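Metal-independent carbonic anhydrase (Nostoc sp. PCC 7120 = FACHB-418, PDB 7C5W) catalyses the hydration of carbon dioxide to bicarbonate without any metal cofactor, working as a homotetramer built as a dimer of dimers. Local coordinates at residues R22-E26 against I128-A133; A32-W36 against K153-F157; A59-D64 against R91-L95; I121-A125 against T134-N138. All coordinates share one frame; numbering follows the deposited sequence.

Contacts 1, 2 and 4 all reach the same part of the sheet, in which strand 132-143 lies between 116-128 and 148-159. Contact 1 joins contact 2 where A133 O meets F157 N at 2.8 Å, a probable hydrogen bond. Contact 2 meets contact 4, their centres about 9 Å apart, through Q33 OE1 and N123 ND2 at 2.7 Å. Contact 3 is helical and separate, its centre about 15 Å from that of contact 2 and about 23 Å from that of contact 4. Contacts 2 and 3 approach the hydrogencarbonate site: the K153 side chain lies about 4 Å from that of T79, the A94 side chain about 6 Å from that of Y97. Contact 1 is remote.

Contact 1: residues R22-E26 against I128-A133; sequences RAITE and ITGNTA
The backbone of I24 is tied to the turn at G130: I24 N donates to G130 O at 3.0 Å (N-H...O angle 158°). The same carbonyl receives a CA-H...O contact from A23 CA at 3.3 Å. The I128 methyl CG2 packs against the I24 carbonyl, 3.4 Å from I24 O. Apolar contact follows from the I24 side chain: CG1 stands beside the backbone N (chi1 -63°) and carries CD1 over the start of strand 132-143, 3.2 Å from N131 O, close to T132 CA and 4.0 Å from A133 CB. The turn belongs to the beta hairpin of strands 116-128 and 132-143, and segment 22-26 passes beside it into helix 26-50, with T25 as N-cap. Trimming I24 to an alanine would probably open a gap over T132 and A133 and leave the methyl of A133 short of a partner. The side chains of R22 and N131 run alongside each other with planes 5° apart, but the close approach is of N131 ND2 to R22 CB, at 3.2 Å, not to the guanidinium. The charge of R22 is met by D161, and a cation-pi contact joins R22 to F71 of the fourth subunit. I128 continues the sheet into the second subunit by parallel pairing.

Contact 2: residues A32-W36 against K153-F157; sequences AQKAW and KTWQF
Helix 32-36 lies across strand 153-157 at 117° between their N-to-C directions, with the axes 11.0 Å apart at closest. The nearest CA pair, A32 and F157, is 8.1 Å apart, so side chains fill the interval and no hydrogen bond links the segments. K153, W155 and F157, every second residue of the strand, face the helix. W155 presents its benzo edge to the indole face of W36 in a T-shaped (edge-to-face) pair: the planes are 64° apart and W155 CZ2 comes within 3.4 Å of W36 CD2. W36 CG is anti to the backbone N (chi1 -179°), which carries the indole out from the helix to meet that edge. On the strand itself, F157 CZ lies over one face of W155 and K153 CD over the opposite one, so neighbours two residues away sandwich the ring. Q33 reaches the rim of W155 with NE2 3.7 Å from CE3, its amide turned steeply to the ring plane; its OE1 is held by N123. At the other end A32 CB sits over the face of F157 as a CH-pi contact, 4.0 Å from the ring centroid. K153 NZ lies 4.0 Å from W36 CH2 but is hydrogen-bonded to S172, while W36 NE1 bonds to Y67. This is helix 26-50 packed on one face of the mixed sheet through an aromatic core beside the hydrogencarbonate site, where the K153 side chain comes within about 4 Å of that of T79.

Contact 3: residues A59-D64 against R91-L95; sequences AEKVID and RAGAL
The R91 guanidinium meets both acidic side chains of helix 59-64 at its edge, near its own plane, in a salt-bridge network. In one salt bridge E60 OE2 receives R91 NH2 at 3.0 Å in an almost straight bond (171°) on its anti lone pair, the carboxylate standing nearly perpendicular to the guanidinium. In the other D64 OD1 takes R91 NE at 2.8 Å on its syn side, somewhat out of the carboxylate plane, which is turned less than halfway to perpendicular. A weak third bond runs from R91 NH2 to D64 OD2 at 3.3 Å, so NH2 serves both acids. R91 reaches them with an extended chain, CG anti to the backbone N (chi1 -174°), and on the way its CG passes I63 CG2 at 4.0 Å.

Beneath this network the helices pack through aliphatic groups. I63 CD1 lies against the backbone of L95, 3.2 Å from L95 N, and 3.9 Å from A94 CB. L95 forks around the other end: CD1 meets A59 CB at 3.7 Å, while CD2 lies against E60 CG. The axes of helices 59-64 and 91-95 are 10.2 Å apart and their directions differ by 128°. Y69 also touches I63 and A94, and A59 rests on I43 of helix 26-50.

Replacing R91 by a methionine would probably leave the carboxylates of E60 and D64 without their shared cation and free to turn. The arginine would probably help keep both carboxylates ionised, and their bonds hold the guanidinium's rotation, pinning helix 91-99, which carries Y97 of the hydrogencarbonate site, to helix 52-66.

Contact 4: residues I121-A125 against T134-N138; sequences IKNAA and TTMGN
I121 enters the contact beside N138, its side chain turned to Q33 of helix 26-50. K122 and N138 then form an antiparallel hydrogen-bonded pair: K122 N donates to N138 O, and N138 N returns a bond to K122 O at 2.8 Å. Both donors are tilted about 30° from the carbonyl planes they address. The CB atoms of this pair, on the same face of the sheet, are 4.2 Å apart.

N123 faces G137 in a non-hydrogen-bonded pair with CA atoms 4.3 Å apart. G137 CA also makes a CA-H...O contact with K122 O, and a CB at G137 would clash with K122 O and A124 N. N123 CG sits beside the backbone N (chi1 -68°), placing OD1 4.1 Å from T135 CB. A water donates to both N123 OD1, at 2.8 Å, and N138 O; ND2 goes to Q33.

At A124 the register slips by one residue in a classic beta bulge of the hairpin formed by strands 116-128 and 132-143: A124 and A125 both face M136. M136 O accepts two backbone bonds, from A124 N at 2.9 Å in the carbonyl plane and from A125 N at 3.2 Å. A124 CB packs against that same oxygen. A125 closes the pairing by accepting M136 N at 3.1 Å, a nearly straight bond (170°). On the face shared by A125 and M136 the third subunit packs, L75 of that chain against A125 and its F76 against M136.

Contact 1: residues R22-E26 against I128-A133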
loop_
_atom_site.group_PDB
_atom_site.type_symbol
_atom_site.label_atom_id
_atom_site.label_comp_id
_atom_site.label_asym_id
_atom_site.label_seq_id
_atom_site.Cartn_x
_atom_site.Cartn_y
_atom_site.Cartn_z
ATOM N N ARG A 22 5.101 6.609 -5.748
ATOM C CA ARG A 22 5.540 6.039 -4.452
ATOM C C ARG A 22 5.773 4.527 -4.564
ATOM O O ARG A 22 6.232 3.926 -3.580
ATOM C CB ARG A 22 4.465 6.289 -3.403
ATOM C CG ARG A 22 4.137 7.759 -3.240
ATOM C CD ARG A 22 3.648 8.014 -1.844
ATOM N NE ARG A 22 4.490 8.989 -1.184
ATOM C CZ ARG A 22 5.139 8.780 -0.057
ATOM N NH1 ARG A 22 5.067 7.625 0.576
ATOM N NH2 ARG A 22 5.848 9.756 0.451
ATOM N N ALA A 23 5.442 3.934 -5.705
ATOM C CA ALA A 23 5.617 2.491 -5.961
ATOM C C ALA A 23 7.103 2.211 -6.189
ATOM O O ALA A 23 7.794 3.092 -6.686
ATOM C CB ALA A 23 4.786 2.064 -7.153
ATOM N N ILE A 24 7.548 1.004 -5.852
ATOM C CA ILE A 24 8.911 0.496 -6.157
ATOM C C ILE A 24 8.847 -0.300 -7.465
ATOM O O ILE A 24 7.883 -1.072 -7.651
ATOM C CB ILE A 24 9.432 -0.352 -4.976
ATOM C CG1 ILE A 24 9.567 0.483 -3.699
ATOM C CG2 ILE A 24 10.740 -1.041 -5.340
ATOM C CD1 ILE A 24 9.809 -0.322 -2.440
ATOM N N THR A 25 9.848 -0.125 -8.328
ATOM C CA THR A 25 10.079 -0.937 -9.553
ATOM C C THR A 25 11.106 -2.027 -9.247
ATOM O O THR A 25 11.878 -1.861 -8.284
ATOM C CB THR A 25 10.625 -0.087 -10.708
ATOM O OG1 THR A 25 11.973 0.236 -10.355
ATOM C CG2 THR A 25 9.817 1.168 -10.964
ATOM N N GLU A 26 11.125 -3.070 -10.072
ATOM C CA GLU A 26 12.101 -4.182 -10.004
ATOM C C GLU A 26 13.524 -3.613 -9.977
ATOM O O GLU A 26 14.324 -4.083 -9.152
ATOM C CB GLU A 26 11.887 -5.132 -11.182
ATOM C CG GLU A 26 12.796 -6.345 -11.146
ATOM C CD GLU A 26 12.428 -7.422 -12.149
ATOM O OE1 GLU A 26 12.849 -8.588 -11.940
ATOM O OE2 GLU A 26 11.708 -7.091 -13.129
ATOM N N ILE A 128 6.688 -7.266 -4.836
ATOM C CA ILE A 128 6.418 -5.809 -4.751
ATOM C C ILE A 128 4.954 -5.638 -4.365
ATOM O O ILE A 128 4.081 -6.002 -5.175
ATOM C CB ILE A 128 6.781 -5.115 -6.072
ATOM C CG1 ILE A 128 8.252 -5.342 -6.423
ATOM C CG2 ILE A 128 6.431 -3.637 -6.028
ATOM C CD1 ILE A 128 8.627 -4.818 -7.788
ATOM N N THR A 129 4.726 -5.143 -3.150
ATOM C CA THR A 129 3.396 -4.900 -2.531
ATOM C C THR A 129 3.027 -3.424 -2.647
ATOM O O THR A 129 2.231 -2.967 -1.816
ATOM C CB THR A 129 3.420 -5.248 -1.039
ATOM O OG1 THR A 129 4.306 -4.325 -0.404
ATOM C CG2 THR A 129 3.891 -6.654 -0.765
ATOM N N GLY A 130 3.631 -2.708 -3.598
ATOM C CA GLY A 130 3.358 -1.281 -3.874
ATOM C C GLY A 130 4.439 -0.365 -3.322
ATOM O O GLY A 130 5.467 -0.162 -3.997
ATOM N N ASN A 131 4.218 0.165 -2.123
ATOM C CA ASN A 131 5.156 1.087 -1.443
ATOM C C ASN A 131 6.390 0.324 -0.928
ATOM O O ASN A 131 7.435 0.972 -0.670
ATOM C CB ASN A 131 4.449 1.806 -0.301
ATOM C CG ASN A 131 4.981 3.206 -0.140
ATOM O OD1 ASN A 131 5.733 3.473 0.796
ATOM N ND2 ASN A 131 4.623 4.083 -1.071
ATOM N N THR A 132 6.274 -0.992 -0.735
ATOM C CA THR A 132 7.373 -1.848 -0.228
ATOM C C THR A 132 7.637 -2.966 -1.230
ATOM O O THR A 132 6.825 -3.159 -2.153
ATOM C CB THR A 132 7.079 -2.414 1.167
ATOM O OG1 THR A 132 6.175 -3.507 1.031
ATOM C CG2 THR A 132 6.507 -1.386 2.115
ATOM N N ALA A 133 8.758 -3.653 -1.044
ATOM C CA ALA A 133 9.228 -4.772 -1.883
ATOM C C ALA A 133 10.084 -5.699 -1.013
ATOM O O ALA A 133 10.989 -5.200 -0.317
ATOM C CB ALA A 133 9.986 -4.232 -3.071
#

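Contact 2: residues A32-W36 against K153-F157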
loop_
_atom_site.group_PDB
_atom_site.type_symbol
_atom_site.label_atom_id
_atom_site.label_comp_id
_atom_site.label_asym_id
_atom_site.label_seq_id
_atom_site.Cartn_x
_atom_site.Cartn_y
_atom_site.Cartn_z
ATOM N N ALA A 32 19.027 -1.272 -4.927
ATOM C CA ALA A 32 19.125 -1.204 -3.450
ATOM C C ALA A 32 19.850 -2.447 -2.900
ATOM O O ALA A 32 20.665 -2.280 -1.982
ATOM C CB ALA A 32 17.758 -1.023 -2.839
ATOM N N GLN A 33 19.579 -3.642 -3.436
ATOM C CA GLN A 33 20.309 -4.886 -3.074
ATOM C C GLN A 33 21.810 -4.655 -3.301
ATOM O O GLN A 33 22.587 -4.915 -2.367
ATOM C CB GLN A 33 19.832 -6.099 -3.883
ATOM C CG GLN A 33 18.444 -6.613 -3.510
ATOM C CD GLN A 33 18.170 -7.957 -4.145
ATOM O OE1 GLN A 33 18.365 -8.147 -5.347
ATOM N NE2 GLN A 33 17.763 -8.924 -3.336
ATOM N N LYS A 34 22.197 -4.183 -4.495
ATOM C CA LYS A 34 23.618 -3.992 -4.916
ATOM C C LYS A 34 24.282 -2.923 -4.035
ATOM O O LYS A 34 25.459 -3.102 -3.678
ATOM C CB LYS A 34 23.725 -3.620 -6.400
ATOM N N ALA A 35 23.544 -1.878 -3.668
ATOM C CA ALA A 35 24.031 -0.743 -2.845
ATOM C C ALA A 35 24.384 -1.234 -1.437
ATOM O O ALA A 35 25.324 -0.683 -0.844
ATOM C CB ALA A 35 23.008 0.370 -2.801
ATOM N N TRP A 36 23.658 -2.225 -0.916
ATOM C CA TRP A 36 23.945 -2.806 0.420
ATOM C C TRP A 36 25.264 -3.587 0.355
ATOM O O TRP A 36 26.111 -3.414 1.263
ATOM C CB TRP A 36 22.806 -3.704 0.891
ATOM C CG TRP A 36 23.067 -4.292 2.240
ATOM C CD1 TRP A 36 22.674 -3.768 3.434
ATOM C CD2 TRP A 36 23.780 -5.504 2.549
ATOM N NE1 TRP A 36 23.077 -4.576 4.459
ATOM C CE2 TRP A 36 23.754 -5.650 3.950
ATOM C CE3 TRP A 36 24.426 -6.487 1.790
ATOM C CZ2 TRP A 36 24.361 -6.721 4.604
ATOM C CZ3 TRP A 36 25.016 -7.550 2.432
ATOM C CH2 TRP A 36 24.976 -7.669 3.822
ATOM N N LYS A 153 18.938 -14.910 2.722
ATOM C CA LYS A 153 18.625 -13.509 3.112
ATOM C C LYS A 153 17.248 -13.058 2.615
ATOM O O LYS A 153 16.984 -13.147 1.389
ATOM C CB LYS A 153 19.662 -12.526 2.571
ATOM C CG LYS A 153 19.664 -11.185 3.299
ATOM C CD LYS A 153 20.768 -10.272 2.881
ATOM C CE LYS A 153 22.146 -10.795 3.226
ATOM N NZ LYS A 153 22.439 -10.656 4.672
ATOM N N THR A 154 16.451 -12.503 3.538
ATOM C CA THR A 154 15.204 -11.750 3.255
ATOM C C THR A 154 15.420 -10.264 3.558
ATOM O O THR A 154 15.834 -9.971 4.678
ATOM C CB THR A 154 14.036 -12.293 4.079
ATOM O OG1 THR A 154 13.906 -13.659 3.701
ATOM C CG2 THR A 154 12.744 -11.542 3.844
ATOM N N TRP A 155 15.167 -9.384 2.584
ATOM C CA TRP A 155 15.107 -7.902 2.748
ATOM C C TRP A 155 13.673 -7.410 2.517
ATOM O O TRP A 155 12.975 -7.992 1.660
ATOM C CB TRP A 155 16.018 -7.194 1.750
ATOM C CG TRP A 155 17.444 -7.040 2.164
ATOM C CD1 TRP A 155 17.919 -6.495 3.319
ATOM C CD2 TRP A 155 18.592 -7.367 1.368
ATOM N NE1 TRP A 155 19.286 -6.485 3.302
ATOM C CE2 TRP A 155 19.727 -7.013 2.122
ATOM C CE3 TRP A 155 18.767 -7.921 0.094
ATOM C CZ2 TRP A 155 21.023 -7.212 1.650
ATOM C CZ3 TRP A 155 20.049 -8.110 -0.373
ATOM C CH2 TRP A 155 21.159 -7.759 0.396
ATOM N N GLN A 156 13.266 -6.347 3.205
ATOM C CA GLN A 156 12.066 -5.560 2.815
ATOM C C GLN A 156 12.479 -4.094 2.684
ATOM O O GLN A 156 13.047 -3.567 3.633
ATOM C CB GLN A 156 10.927 -5.728 3.818
ATOM C CG GLN A 156 9.609 -5.130 3.337
ATOM C CD GLN A 156 8.501 -5.275 4.354
ATOM O OE1 GLN A 156 7.364 -4.873 4.128
ATOM N NE2 GLN A 156 8.820 -5.845 5.497
ATOM N N PHE A 157 12.237 -3.496 1.522
ATOM C CA PHE A 157 12.536 -2.079 1.227
ATOM C C PHE A 157 11.243 -1.268 1.283
ATOM O O PHE A 157 10.229 -1.705 0.708
ATOM C CB PHE A 157 13.208 -1.962 -0.138
ATOM C CG PHE A 157 14.528 -2.687 -0.209
ATOM C CD1 PHE A 157 15.690 -2.092 0.263
ATOM C CD2 PHE A 157 14.596 -3.980 -0.708
ATOM C CE1 PHE A 157 16.899 -2.770 0.210
ATOM C CE2 PHE A 157 15.807 -4.650 -0.767
ATOM C CZ PHE A 157 16.953 -4.046 -0.303
#

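Contact 3: residues A59-D64 against R91-L95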
loop_
_atom_site.group_PDB
_atom_site.type_symbol
_atom_site.label_atom_id
_atom_site.label_comp_id
_atom_site.label_asym_id
_atom_site.label_seq_id
_atom_site.Cartn_x
_atom_site.Cartn_y
_atom_site.Cartn_z
ATOM N N ALA A 59 30.243 3.153 8.476
ATOM C CA ALA A 59 29.129 2.252 8.850
ATOM C C ALA A 59 27.935 3.090 9.330
ATOM O O ALA A 59 26.801 2.741 8.985
ATOM C CB ALA A 59 29.576 1.270 9.902
ATOM N N GLU A 60 28.189 4.166 10.075
ATOM C CA GLU A 60 27.131 5.031 10.661
ATOM C C GLU A 60 26.332 5.706 9.539
ATOM O O GLU A 60 25.085 5.723 9.632
ATOM C CB GLU A 60 27.744 6.070 11.595
ATOM C CG GLU A 60 28.063 5.502 12.963
ATOM C CD GLU A 60 28.436 6.528 14.015
ATOM O OE1 GLU A 60 29.552 6.407 14.567
ATOM O OE2 GLU A 60 27.601 7.425 14.292
ATOM N N LYS A 61 27.020 6.258 8.537
ATOM C CA LYS A 61 26.375 6.948 7.389
ATOM C C LYS A 61 25.630 5.877 6.571
ATOM O O LYS A 61 24.476 6.124 6.175
ATOM C CB LYS A 61 27.402 7.768 6.596
ATOM N N VAL A 62 26.228 4.698 6.403
ATOM C CA VAL A 62 25.616 3.544 5.678
ATOM C C VAL A 62 24.281 3.166 6.340
ATOM O O VAL A 62 23.273 3.082 5.632
ATOM C CB VAL A 62 26.555 2.328 5.633
ATOM C CG1 VAL A 62 25.799 1.082 5.207
ATOM C CG2 VAL A 62 27.748 2.567 4.723
ATOM N N ILE A 63 24.270 2.961 7.654
ATOM C CA ILE A 63 23.054 2.561 8.423
ATOM C C ILE A 63 22.003 3.674 8.342
ATOM O O ILE A 63 20.799 3.358 8.183
ATOM C CB ILE A 63 23.429 2.227 9.874
ATOM C CG1 ILE A 63 24.119 0.863 9.941
ATOM C CG2 ILE A 63 22.210 2.314 10.782
ATOM C CD1 ILE A 63 24.810 0.588 11.244
ATOM N N ASP A 64 22.442 4.928 8.441
ATOM C CA ASP A 64 21.550 6.112 8.358
ATOM C C ASP A 64 20.942 6.172 6.955
ATOM O O ASP A 64 19.774 6.559 6.853
ATOM C CB ASP A 64 22.286 7.398 8.742
ATOM C CG ASP A 64 22.457 7.564 10.242
ATOM O OD1 ASP A 64 21.797 6.818 10.989
ATOM O OD2 ASP A 64 23.255 8.427 10.651
ATOM N N ARG A 91 19.437 1.428 15.918
ATOM C CA ARG A 91 20.633 1.888 15.174
ATOM C C ARG A 91 21.907 1.328 15.827
ATOM O O ARG A 91 22.763 0.778 15.101
ATOM C CB ARG A 91 20.621 3.419 15.159
ATOM C CG ARG A 91 21.711 4.059 14.315
ATOM C CD ARG A 91 21.606 5.574 14.352
ATOM N NE ARG A 91 22.664 6.212 13.581
ATOM C CZ ARG A 91 23.932 6.323 13.974
ATOM N NH1 ARG A 91 24.320 5.820 15.136
ATOM N NH2 ARG A 91 24.812 6.932 13.196
ATOM N N ALA A 92 22.043 1.472 17.146
ATOM C CA ALA A 92 23.242 1.046 17.903
ATOM C C ALA A 92 23.438 -0.459 17.722
ATOM O O ALA A 92 24.592 -0.894 17.538
ATOM C CB ALA A 92 23.094 1.413 19.359
ATOM N N GLY A 93 22.350 -1.231 17.786
ATOM C CA GLY A 93 22.384 -2.694 17.575
ATOM C C GLY A 93 22.986 -3.040 16.220
ATOM O O GLY A 93 23.815 -3.977 16.152
ATOM N N ALA A 94 22.602 -2.298 15.175
ATOM C CA ALA A 94 23.005 -2.550 13.769
ATOM C C ALA A 94 24.487 -2.199 13.605
ATOM O O ALA A 94 25.232 -3.042 13.086
ATOM C CB ALA A 94 22.127 -1.765 12.817
ATOM N N LEU A 95 24.881 -0.998 14.032
ATOM C CA LEU A 95 26.291 -0.531 14.032
ATOM C C LEU A 95 27.176 -1.568 14.737
ATOM O O LEU A 95 28.164 -2.052 14.127
ATOM C CB LEU A 95 26.353 0.817 14.754
ATOM C CG LEU A 95 27.701 1.525 14.686
ATOM C CD1 LEU A 95 28.119 1.738 13.238
ATOM C CD2 LEU A 95 27.648 2.847 15.438
#

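Contact 4: residues I121-A125 against T134-N138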
loop_
_atom_site.group_PDB
_atom_site.type_symbol
_atom_site.label_atom_id
_atom_site.label_comp_id
_atom_site.label_asym_id
_atom_site.label_seq_id
_atom_site.Cartn_x
_atom_site.Cartn_y
_atom_site.Cartn_z
ATOM N N ILE A 121 24.360 -11.301 -5.396
ATOM C CA ILE A 121 22.917 -11.469 -5.047
ATOM C C ILE A 121 22.304 -12.538 -5.951
ATOM O O ILE A 121 22.373 -12.363 -7.176
ATOM C CB ILE A 121 22.146 -10.148 -5.184
ATOM C CG1 ILE A 121 22.936 -8.955 -4.635
ATOM C CG2 ILE A 121 20.774 -10.280 -4.538
ATOM C CD1 ILE A 121 23.168 -9.009 -3.148
ATOM N N LYS A 122 21.707 -13.576 -5.360
ATOM C CA LYS A 122 21.011 -14.673 -6.083
ATOM C C LYS A 122 19.572 -14.769 -5.578
ATOM O O LYS A 122 19.295 -15.571 -4.661
ATOM C CB LYS A 122 21.749 -16.004 -5.916
ATOM C CG LYS A 122 23.060 -16.086 -6.684
ATOM C CD LYS A 122 23.387 -17.472 -7.182
ATOM C CE LYS A 122 24.555 -17.472 -8.147
ATOM N NZ LYS A 122 24.608 -18.719 -8.945
ATOM N N ASN A 123 18.684 -13.985 -6.184
ATOM C CA ASN A 123 17.254 -13.895 -5.803
ATOM C C ASN A 123 16.548 -15.189 -6.204
ATOM O O ASN A 123 16.790 -15.693 -7.317
ATOM C CB ASN A 123 16.623 -12.643 -6.407
ATOM C CG ASN A 123 17.186 -11.386 -5.778
ATOM O OD1 ASN A 123 17.521 -11.390 -4.596
ATOM N ND2 ASN A 123 17.298 -10.314 -6.551
ATOM N N ALA A 124 15.724 -15.716 -5.304
ATOM C CA ALA A 124 14.802 -16.835 -5.578
ATOM C C ALA A 124 13.435 -16.258 -5.962
ATOM O O ALA A 124 12.748 -16.881 -6.782
ATOM C CB ALA A 124 14.716 -17.735 -4.368
ATOM N N ALA A 125 13.056 -15.109 -5.390
ATOM C CA ALA A 125 11.724 -14.490 -5.591
ATOM C C ALA A 125 11.717 -13.042 -5.101
ATOM O O ALA A 125 12.460 -12.715 -4.157
ATOM C CB ALA A 125 10.668 -15.301 -4.885
ATOM N N THR A 134 9.762 -6.991 -1.015
ATOM C CA THR A 134 10.488 -8.042 -0.268
ATOM C C THR A 134 11.276 -8.873 -1.282
ATOM O O THR A 134 10.731 -9.136 -2.361
ATOM C CB THR A 134 9.505 -8.851 0.581
ATOM O OG1 THR A 134 8.693 -7.917 1.285
ATOM C CG2 THR A 134 10.175 -9.769 1.575
ATOM N N THR A 135 12.527 -9.211 -0.968
ATOM C CA THR A 135 13.366 -10.160 -1.747
ATOM C C THR A 135 13.748 -11.316 -0.824
ATOM O O THR A 135 13.922 -11.070 0.379
ATOM C CB THR A 135 14.616 -9.494 -2.336
ATOM O OG1 THR A 135 15.549 -9.199 -1.289
ATOM C CG2 THR A 135 14.286 -8.239 -3.115
ATOM N N MET A 136 13.805 -12.534 -1.362
ATOM C CA MET A 136 14.332 -13.725 -0.655
ATOM C C MET A 136 15.248 -14.462 -1.622
ATOM O O MET A 136 14.917 -14.532 -2.826
ATOM C CB MET A 136 13.223 -14.669 -0.175
ATOM C CG MET A 136 13.757 -15.910 0.506
ATOM S SD MET A 136 12.465 -16.935 1.272
ATOM C CE MET A 136 12.197 -16.022 2.789
ATOM N N GLY A 137 16.363 -14.969 -1.104
ATOM C CA GLY A 137 17.327 -15.759 -1.884
ATOM C C GLY A 137 18.647 -15.913 -1.157
ATOM O O GLY A 137 18.680 -15.782 0.083
ATOM N N ASN A 138 19.705 -16.173 -1.920
ATOM C CA ASN A 138 21.085 -16.288 -1.400
ATOM C C ASN A 138 21.815 -14.968 -1.626
ATOM O O ASN A 138 21.495 -14.250 -2.592
ATOM C CB ASN A 138 21.824 -17.475 -2.017
ATOM C CG ASN A 138 21.258 -18.798 -1.549
ATOM O OD1 ASN A 138 20.995 -18.988 -0.356
ATOM N ND2 ASN A 138 21.055 -19.708 -2.488
HETATM O O HOH W 1 18.913 -12.696 -2.580
#